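PDB 1JFX: 1,4-beta-N-Acetylmuramidase M1 from Streptomyces coelicolor, which hydrolyses the beta-1,4 linkages between N-acetylmuramic acid and N-acetylglucosamine in bacterial peptidoglycan, acting as both a lysozyme and a diacetylmuramidase. Local coordinates for residues Leu97-Asn102 with Thr118-Phe123; Gly105-Gly110 with Asn145-Ser150. One frame throughout, in Å; residues are numbered along the deposited sequence.

In the fold
Following the chain from the N terminus, strand 96-98 of the beta-alpha-barrel runs into a loop that leads to helix 113-131. Interaction 1 closes this excursion as the helix packs back on L97 and I99. The segment 105-110 of interaction 2 lies inside the same loop, but its partner 145-150 comes only after the helix and strand 136-139, at the end of helix 141-148. The two contacts therefore cross along the chain. Interaction 1 joins strand to helix in the buried barrel layer, and interaction 2 ties the outlying loop covalently to the next helix. They meet where the Y109 hydroxyl probably hydrogen-bonds to the backbone O of E100.

Interaction 1 (Leu97-Asn102 with Thr118-Phe123); sequences LDIEHN and TWINDF
The strand-to-helix packing of a beta-alpha-beta unit in this family 25 barrel brings L97 and I99 against W119, I120 and F123, entirely through apolar side chains. L97 is the main link. Its CG stands anti to the backbone N (chi1 169°), and the CD1 methyl ends up over one face of the F123 ring in a CH-pi contact, 3.7 Å from the ring centroid and only 6° off the normal. The same methyl also reaches the rim of the W119 indole: CD1 lies 4.0 Å from W119 CZ3, near the plane of that ring. One methyl thus serves a phenyl face and an indole edge, while the second branch, CD2, lies beside the phenyl ring, 4.1 Å from F123 CD1, and only more distantly reaches I120 CG2.

I99 extends its chain, and the terminal CD1 sits 3.7 Å from I120 CG1. From there it also approaches the indole, with CD1 4.2 Å from W119 CE3. All five residues are buried, and the indole's polar N-H is satisfied by S70 O. The carboxylates of D98 and E100, predicted to be catalytic, take no part in this packing; D98 OD1 and E100 OE1 lie 2.5 Å apart.

Around the contact, strand 96-98 pairs with 136-139, where I137 touches both I99 and I120. Helix 72-81 places Q75 against W119 and F123, with A76 also on F123, while W143 and W144 of helix 141-148 pack on I99 and I120 respectively.

Interaction 2 (Gly105-Gly110 with Asn145-Ser150); sequences GAMCYG and NTCTGS
C108 and C147 meet with no aromatic ring of either segment between them, so neither a ring face nor a ring edge carries this contact. The M107-C108 peptide stands close to the bridge: M107 O lies 3.9 Å from C147 SG and accepts a hydrogen bond from W143 NE1. The Y109 ring turns to other company, touching P67, N68 and N102 in loops and M116 on helix 113-131.

The link itself is a disulfide, with C108 SG 2.0 Å from C147 SG and the two CA atoms 5.3 Å apart. Both sulfurs stand anti to their carbonyl carbons (chi1 -59° in each), and with a chi3 of -83° the bridge has the form of a left-handed spiral. C108 comes from the type I turn A106-Y109, C147 from the last part of helix 141-148.

M107 and T146 meet over one side of the bridge, their side chains crossing at about a right angle. The M107 chain bends at chi3, bringing CE to 3.8 Å from T146 CG2 and 3.9 Å from C147 SG. T146 CG2 in turn lies 3.9 Å from C108 SG.

No hydrogen bond spans the two segments; a covalent bond with a modest apolar surround joins them. Such a cross-link suits a secreted enzyme working in oxidising surroundings, and it fastens a partly exposed loop to the helix end.

Interaction 1 (Leu97-Asn102 with Thr118-Phe123)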
ATOM      1  N   LEU A  97      -2.182   2.951  -3.035  1.00  6.37           N
ATOM      2  CA  LEU A  97      -1.630   4.156  -3.644  1.00  5.76           C
ATOM      3  C   LEU A  97      -0.573   4.608  -2.642  1.00  6.75           C
ATOM      4  O   LEU A  97      -0.909   5.050  -1.552  1.00  6.51           O
ATOM      5  CB  LEU A  97      -2.697   5.250  -3.793  1.00  5.65           C
ATOM      6  CG  LEU A  97      -2.127   6.629  -4.165  1.00  6.77           C
ATOM      7  CD1 LEU A  97      -1.415   6.569  -5.525  1.00  9.31           C
ATOM      8  CD2 LEU A  97      -3.241   7.672  -4.183  1.00  7.73           C
ATOM      9  N   ASP A  98       0.700   4.453  -3.005  1.00  7.35           N
ATOM     10  CA  ASP A  98       1.831   4.846  -2.156  1.00  8.09           C
ATOM     11  C   ASP A  98       2.160   6.265  -2.618  1.00  8.75           C
ATOM     12  O   ASP A  98       2.794   6.469  -3.656  1.00  8.47           O
ATOM     13  CB  ASP A  98       3.013   3.896  -2.407  1.00  7.23           C
ATOM     14  CG  ASP A  98       4.263   4.257  -1.611  1.00  8.90           C
ATOM     15  OD1 ASP A  98       4.443   5.440  -1.240  1.00  8.22           O
ATOM     16  OD2 ASP A  98       5.093   3.348  -1.383  1.00  8.23           O
ATOM     17  N   ILE A  99       1.714   7.245  -1.844  1.00  8.58           N
ATOM     18  CA  ILE A  99       1.923   8.637  -2.202  1.00  8.65           C
ATOM     19  C   ILE A  99       2.677   9.251  -1.018  1.00  9.03           C
ATOM     20  O   ILE A  99       2.156   9.371   0.089  1.00  8.76           O
ATOM     21  CB  ILE A  99       0.542   9.297  -2.538  1.00 10.54           C
ATOM     22  CG1 ILE A  99       0.768  10.676  -3.147  1.00 11.53           C
ATOM     23  CG2 ILE A  99      -0.394   9.257  -1.319  1.00  9.65           C
ATOM     24  CD1 ILE A  99      -0.466  11.235  -3.862  1.00 12.60           C
ATOM     25  N   GLU A 100       3.922   9.641  -1.285  1.00  8.55           N
ATOM     26  CA  GLU A 100       4.816  10.109  -0.231  1.00  6.87           C
ATOM     27  C   GLU A 100       5.856  11.108  -0.754  1.00  7.13           C
ATOM     28  O   GLU A 100       5.837  11.455  -1.924  1.00  7.24           O
ATOM     29  CB  GLU A 100       5.532   8.872   0.327  1.00  6.67           C
ATOM     30  CG  GLU A 100       6.438   8.176  -0.701  1.00  9.65           C
ATOM     31  CD  GLU A 100       7.196   6.995  -0.111  1.00  9.93           C
ATOM     32  OE1 GLU A 100       6.647   5.873  -0.068  1.00  9.19           O
ATOM     33  OE2 GLU A 100       8.339   7.191   0.337  1.00  9.45           O
ATOM     34  N   HIS A 101       6.762  11.546   0.124  1.00  7.30           N
ATOM     35  CA  HIS A 101       7.798  12.520  -0.252  1.00  7.94           C
ATOM     36  C   HIS A 101       8.436  12.216  -1.606  1.00  7.90           C
ATOM     37  O   HIS A 101       8.954  11.122  -1.838  1.00  8.72           O
ATOM     38  CB  HIS A 101       8.931  12.565   0.785  1.00  9.23           C
ATOM     39  CG  HIS A 101       8.604  13.318   2.036  1.00  8.36           C
ATOM     40  ND1 HIS A 101       7.613  12.921   2.910  1.00  9.56           N
ATOM     41  CD2 HIS A 101       9.185  14.408   2.596  1.00  8.01           C
ATOM     42  CE1 HIS A 101       7.605  13.727   3.956  1.00  7.35           C
ATOM     43  NE2 HIS A 101       8.549  14.639   3.791  1.00  8.16           N
ATOM     44  N   ASN A 102       8.420  13.214  -2.484  1.00  8.41           N
ATOM     45  CA  ASN A 102       9.012  13.093  -3.810  1.00  7.53           C
ATOM     46  C   ASN A 102      10.493  12.743  -3.636  1.00  8.38           C
ATOM     47  O   ASN A 102      11.213  13.407  -2.899  1.00  8.92           O
ATOM     48  CB  ASN A 102       8.859  14.438  -4.542  1.00  7.96           C
ATOM     49  CG  ASN A 102       9.251  14.374  -6.012  1.00  7.14           C
ATOM     50  OD1 ASN A 102       9.748  13.356  -6.503  1.00 10.77           O
ATOM     51  ND2 ASN A 102       9.034  15.476  -6.722  1.00  9.53           N
ATOM     52  N   THR A 118      -7.230  16.855  -5.851  1.00  7.78           N
ATOM     53  CA  THR A 118      -7.852  16.408  -7.092  1.00  7.93           C
ATOM     54  C   THR A 118      -7.146  15.174  -7.637  1.00  8.18           C
ATOM     55  O   THR A 118      -7.799  14.224  -8.067  1.00  8.36           O
ATOM     56  CB  THR A 118      -7.817  17.527  -8.150  1.00  9.63           C
ATOM     57  OG1 THR A 118      -8.620  18.620  -7.690  1.00 14.41           O
ATOM     58  CG2 THR A 118      -8.366  17.031  -9.503  1.00 11.57           C
ATOM     59  N   TRP A 119      -5.819  15.192  -7.610  1.00  7.14           N
ATOM     60  CA  TRP A 119      -5.030  14.070  -8.121  1.00  8.18           C
ATOM     61  C   TRP A 119      -5.379  12.770  -7.383  1.00  8.36           C
ATOM     62  O   TRP A 119      -5.591  11.716  -8.004  1.00  6.78           O
ATOM     63  CB  TRP A 119      -3.530  14.386  -7.970  1.00  7.92           C
ATOM     64  CG  TRP A 119      -2.622  13.524  -8.835  1.00  7.41           C
ATOM     65  CD1 TRP A 119      -2.067  13.874 -10.031  1.00  7.55           C
ATOM     66  CD2 TRP A 119      -2.197  12.173  -8.575  1.00  8.76           C
ATOM     67  NE1 TRP A 119      -1.322  12.831 -10.538  1.00  8.16           N
ATOM     68  CE2 TRP A 119      -1.388  11.774  -9.664  1.00  9.72           C
ATOM     69  CE3 TRP A 119      -2.424  11.261  -7.528  1.00  6.83           C
ATOM     70  CZ2 TRP A 119      -0.806  10.500  -9.737  1.00  6.87           C
ATOM     71  CZ3 TRP A 119      -1.843   9.991  -7.600  1.00  7.74           C
ATOM     72  CH2 TRP A 119      -1.048   9.625  -8.696  1.00  7.91           C
ATOM     73  N   ILE A 120      -5.426  12.845  -6.055  1.00  8.57           N
ATOM     74  CA  ILE A 120      -5.740  11.678  -5.234  1.00  8.28           C
ATOM     75  C   ILE A 120      -7.187  11.242  -5.476  1.00  9.18           C
ATOM     76  O   ILE A 120      -7.480  10.053  -5.587  1.00  8.41           O
ATOM     77  CB  ILE A 120      -5.509  12.002  -3.735  1.00  6.75           C
ATOM     78  CG1 ILE A 120      -4.013  12.211  -3.481  1.00  9.22           C
ATOM     79  CG2 ILE A 120      -6.062  10.876  -2.858  1.00  8.63           C
ATOM     80  CD1 ILE A 120      -3.693  12.924  -2.161  1.00  9.47           C
ATOM     81  N   ASN A 121      -8.094  12.204  -5.579  1.00  8.97           N
ATOM     82  CA  ASN A 121      -9.492  11.867  -5.822  1.00  9.93           C
ATOM     83  C   ASN A 121      -9.636  11.169  -7.179  1.00  8.54           C
ATOM     84  O   ASN A 121     -10.404  10.207  -7.325  1.00  8.71           O
ATOM     85  CB  ASN A 121     -10.349  13.131  -5.814  1.00 11.96           C
ATOM     86  CG  ASN A 121     -11.817  12.820  -5.671  1.00 21.68           C
ATOM     87  OD1 ASN A 121     -12.239  12.244  -4.669  1.00 29.27           O
ATOM     88  ND2 ASN A 121     -12.604  13.187  -6.671  1.00 25.89           N
ATOM     89  N   ASP A 122      -8.891  11.655  -8.171  1.00  7.23           N
ATOM     90  CA  ASP A 122      -8.942  11.076  -9.507  1.00  8.46           C
ATOM     91  C   ASP A 122      -8.386   9.652  -9.506  1.00  8.77           C
ATOM     92  O   ASP A 122      -8.941   8.759 -10.160  1.00  9.52           O
ATOM     93  CB  ASP A 122      -8.159  11.936 -10.506  1.00  8.52           C
ATOM     94  CG  ASP A 122      -8.869  13.242 -10.851  1.00  8.97           C
ATOM     95  OD1 ASP A 122     -10.053  13.404 -10.485  1.00 10.22           O
ATOM     96  OD2 ASP A 122      -8.236  14.096 -11.516  1.00 10.58           O
ATOM     97  N   PHE A 123      -7.285   9.437  -8.793  1.00  7.70           N
ATOM     98  CA  PHE A 123      -6.707   8.103  -8.725  1.00  6.37           C
ATOM     99  C   PHE A 123      -7.711   7.166  -8.052  1.00  7.66           C
ATOM    100  O   PHE A 123      -7.952   6.047  -8.516  1.00  7.21           O
ATOM    101  CB  PHE A 123      -5.377   8.116  -7.951  1.00  8.13           C
ATOM    102  CG  PHE A 123      -4.599   6.822  -8.045  1.00  6.79           C
ATOM    103  CD1 PHE A 123      -4.998   5.688  -7.334  1.00  7.34           C
ATOM    104  CD2 PHE A 123      -3.473   6.736  -8.864  1.00  6.37           C
ATOM    105  CE1 PHE A 123      -4.273   4.479  -7.446  1.00  8.00           C
ATOM    106  CE2 PHE A 123      -2.746   5.550  -8.979  1.00  6.21           C
ATOM    107  CZ  PHE A 123      -3.145   4.413  -8.271  1.00  5.55           C
TER

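Interaction 2 (Gly105-Gly110 with Asn145-Ser150)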
ATOM      1  N   GLY A 105      12.569  15.861  -6.444  1.00 12.94           N
ATOM      2  CA  GLY A 105      11.943  17.125  -6.759  1.00 10.91           C
ATOM      3  C   GLY A 105      11.166  17.627  -5.562  1.00 10.53           C
ATOM      4  O   GLY A 105      11.283  17.056  -4.474  1.00  9.75           O
ATOM      5  N   ALA A 106      10.374  18.678  -5.759  1.00 10.66           N
ATOM      6  CA  ALA A 106       9.575  19.251  -4.672  1.00 10.27           C
ATOM      7  C   ALA A 106       8.805  18.131  -3.971  1.00 10.09           C
ATOM      8  O   ALA A 106       8.227  17.247  -4.624  1.00 10.27           O
ATOM      9  CB  ALA A 106       8.610  20.319  -5.217  1.00 10.70           C
ATOM     10  N   MET A 107       8.786  18.164  -2.645  1.00  9.80           N
ATOM     11  CA  MET A 107       8.124  17.092  -1.916  1.00  9.72           C
ATOM     12  C   MET A 107       6.660  16.887  -2.269  1.00  9.91           C
ATOM     13  O   MET A 107       6.178  15.748  -2.212  1.00  9.15           O
ATOM     14  CB  MET A 107       8.303  17.255  -0.402  1.00 13.38           C
ATOM     15  CG  MET A 107       7.480  18.315   0.265  1.00 14.00           C
ATOM     16  SD  MET A 107       7.582  18.173   2.096  1.00 14.88           S
ATOM     17  CE  MET A 107       6.335  17.023   2.463  1.00 16.30           C
ATOM     18  N   CYS A 108       5.957  17.958  -2.642  1.00  9.32           N
ATOM     19  CA  CYS A 108       4.549  17.828  -3.023  1.00  9.26           C
ATOM     20  C   CYS A 108       4.345  17.789  -4.542  1.00  9.81           C
ATOM     21  O   CYS A 108       3.264  18.098  -5.058  1.00  8.76           O
ATOM     22  CB  CYS A 108       3.711  18.939  -2.399  1.00  9.85           C
ATOM     23  SG  CYS A 108       3.758  18.984  -0.576  1.00 10.26           S
ATOM     24  N   TYR A 109       5.419  17.442  -5.244  1.00  9.68           N
ATOM     25  CA  TYR A 109       5.379  17.239  -6.678  1.00  8.24           C
ATOM     26  C   TYR A 109       4.949  18.401  -7.556  1.00  9.80           C
ATOM     27  O   TYR A 109       4.506  18.196  -8.684  1.00 10.51           O
ATOM     28  CB  TYR A 109       4.486  16.020  -6.948  1.00 10.63           C
ATOM     29  CG  TYR A 109       4.997  14.734  -6.319  1.00  9.60           C
ATOM     30  CD1 TYR A 109       5.943  13.949  -6.977  1.00 10.00           C
ATOM     31  CD2 TYR A 109       4.535  14.303  -5.072  1.00 10.81           C
ATOM     32  CE1 TYR A 109       6.417  12.764  -6.419  1.00  7.85           C
ATOM     33  CE2 TYR A 109       5.004  13.109  -4.502  1.00  8.20           C
ATOM     34  CZ  TYR A 109       5.944  12.351  -5.183  1.00  5.82           C
ATOM     35  OH  TYR A 109       6.414  11.180  -4.633  1.00  7.04           O
ATOM     36  N   GLY A 110       5.080  19.618  -7.049  1.00 10.25           N
ATOM     37  CA  GLY A 110       4.710  20.778  -7.840  1.00 10.98           C
ATOM     38  C   GLY A 110       3.221  21.039  -7.908  1.00 11.61           C
ATOM     39  O   GLY A 110       2.773  21.878  -8.683  1.00 13.19           O
ATOM     40  N   ASN A 145      -0.433  15.725   5.755  1.00  9.13           N
ATOM     41  CA  ASN A 145      -0.807  17.035   6.243  1.00  9.66           C
ATOM     42  C   ASN A 145      -0.211  18.166   5.412  1.00  9.26           C
ATOM     43  O   ASN A 145      -0.909  19.116   5.044  1.00 11.06           O
ATOM     44  CB  ASN A 145      -0.453  17.148   7.729  1.00 12.87           C
ATOM     45  CG  ASN A 145      -1.392  16.316   8.605  1.00 14.65           C
ATOM     46  OD1 ASN A 145      -2.559  16.099   8.247  1.00 12.10           O
ATOM     47  ND2 ASN A 145      -0.895  15.855   9.750  1.00 17.87           N
ATOM     48  N   THR A 146       1.064  18.050   5.075  1.00  8.63           N
ATOM     49  CA  THR A 146       1.701  19.079   4.280  1.00  7.95           C
ATOM     50  C   THR A 146       1.174  19.211   2.861  1.00  8.14           C
ATOM     51  O   THR A 146       0.757  20.303   2.443  1.00  9.59           O
ATOM     52  CB  THR A 146       3.215  18.848   4.228  1.00  9.99           C
ATOM     53  OG1 THR A 146       3.750  19.075   5.533  1.00 11.55           O
ATOM     54  CG2 THR A 146       3.887  19.775   3.215  1.00  8.12           C
ATOM     55  N   CYS A 147       1.171  18.106   2.117  1.00  8.10           N
ATOM     56  CA  CYS A 147       0.761  18.163   0.728  1.00  7.42           C
ATOM     57  C   CYS A 147      -0.729  18.199   0.416  1.00  8.63           C
ATOM     58  O   CYS A 147      -1.108  18.600  -0.679  1.00  8.44           O
ATOM     59  CB  CYS A 147       1.442  17.042  -0.049  1.00  6.89           C
ATOM     60  SG  CYS A 147       3.264  17.096  -0.007  1.00  9.09           S
ATOM     61  N   THR A 148      -1.582  17.793   1.353  1.00  9.24           N
ATOM     62  CA  THR A 148      -3.019  17.879   1.089  1.00  9.55           C
ATOM     63  C   THR A 148      -3.640  18.965   1.949  1.00 10.66           C
ATOM     64  O   THR A 148      -4.829  19.252   1.847  1.00 10.53           O
ATOM     65  CB  THR A 148      -3.774  16.554   1.377  1.00  9.25           C
ATOM     66  OG1 THR A 148      -3.956  16.370   2.790  1.00  9.57           O
ATOM     67  CG2 THR A 148      -3.004  15.385   0.814  1.00  8.19           C
ATOM     68  N   GLY A 149      -2.829  19.585   2.797  1.00 11.97           N
ATOM     69  CA  GLY A 149      -3.378  20.606   3.668  1.00 11.64           C
ATOM     70  C   GLY A 149      -4.333  20.010   4.685  1.00 10.98           C
ATOM     71  O   GLY A 149      -5.429  20.538   4.901  1.00 10.43           O
ATOM     72  N   SER A 150      -3.916  18.908   5.306  1.00  9.64           N
ATOM     73  CA  SER A 150      -4.690  18.211   6.331  1.00 11.72           C
ATOM     74  C   SER A 150      -6.104  17.906   5.849  1.00 11.02           C
ATOM     75  O   SER A 150      -7.082  18.162   6.539  1.00 12.88           O
ATOM     76  CB  SER A 150      -4.742  19.053   7.612  1.00 14.13           C
ATOM     77  OG  SER A 150      -3.429  19.342   8.070  1.00 13.42           O
TER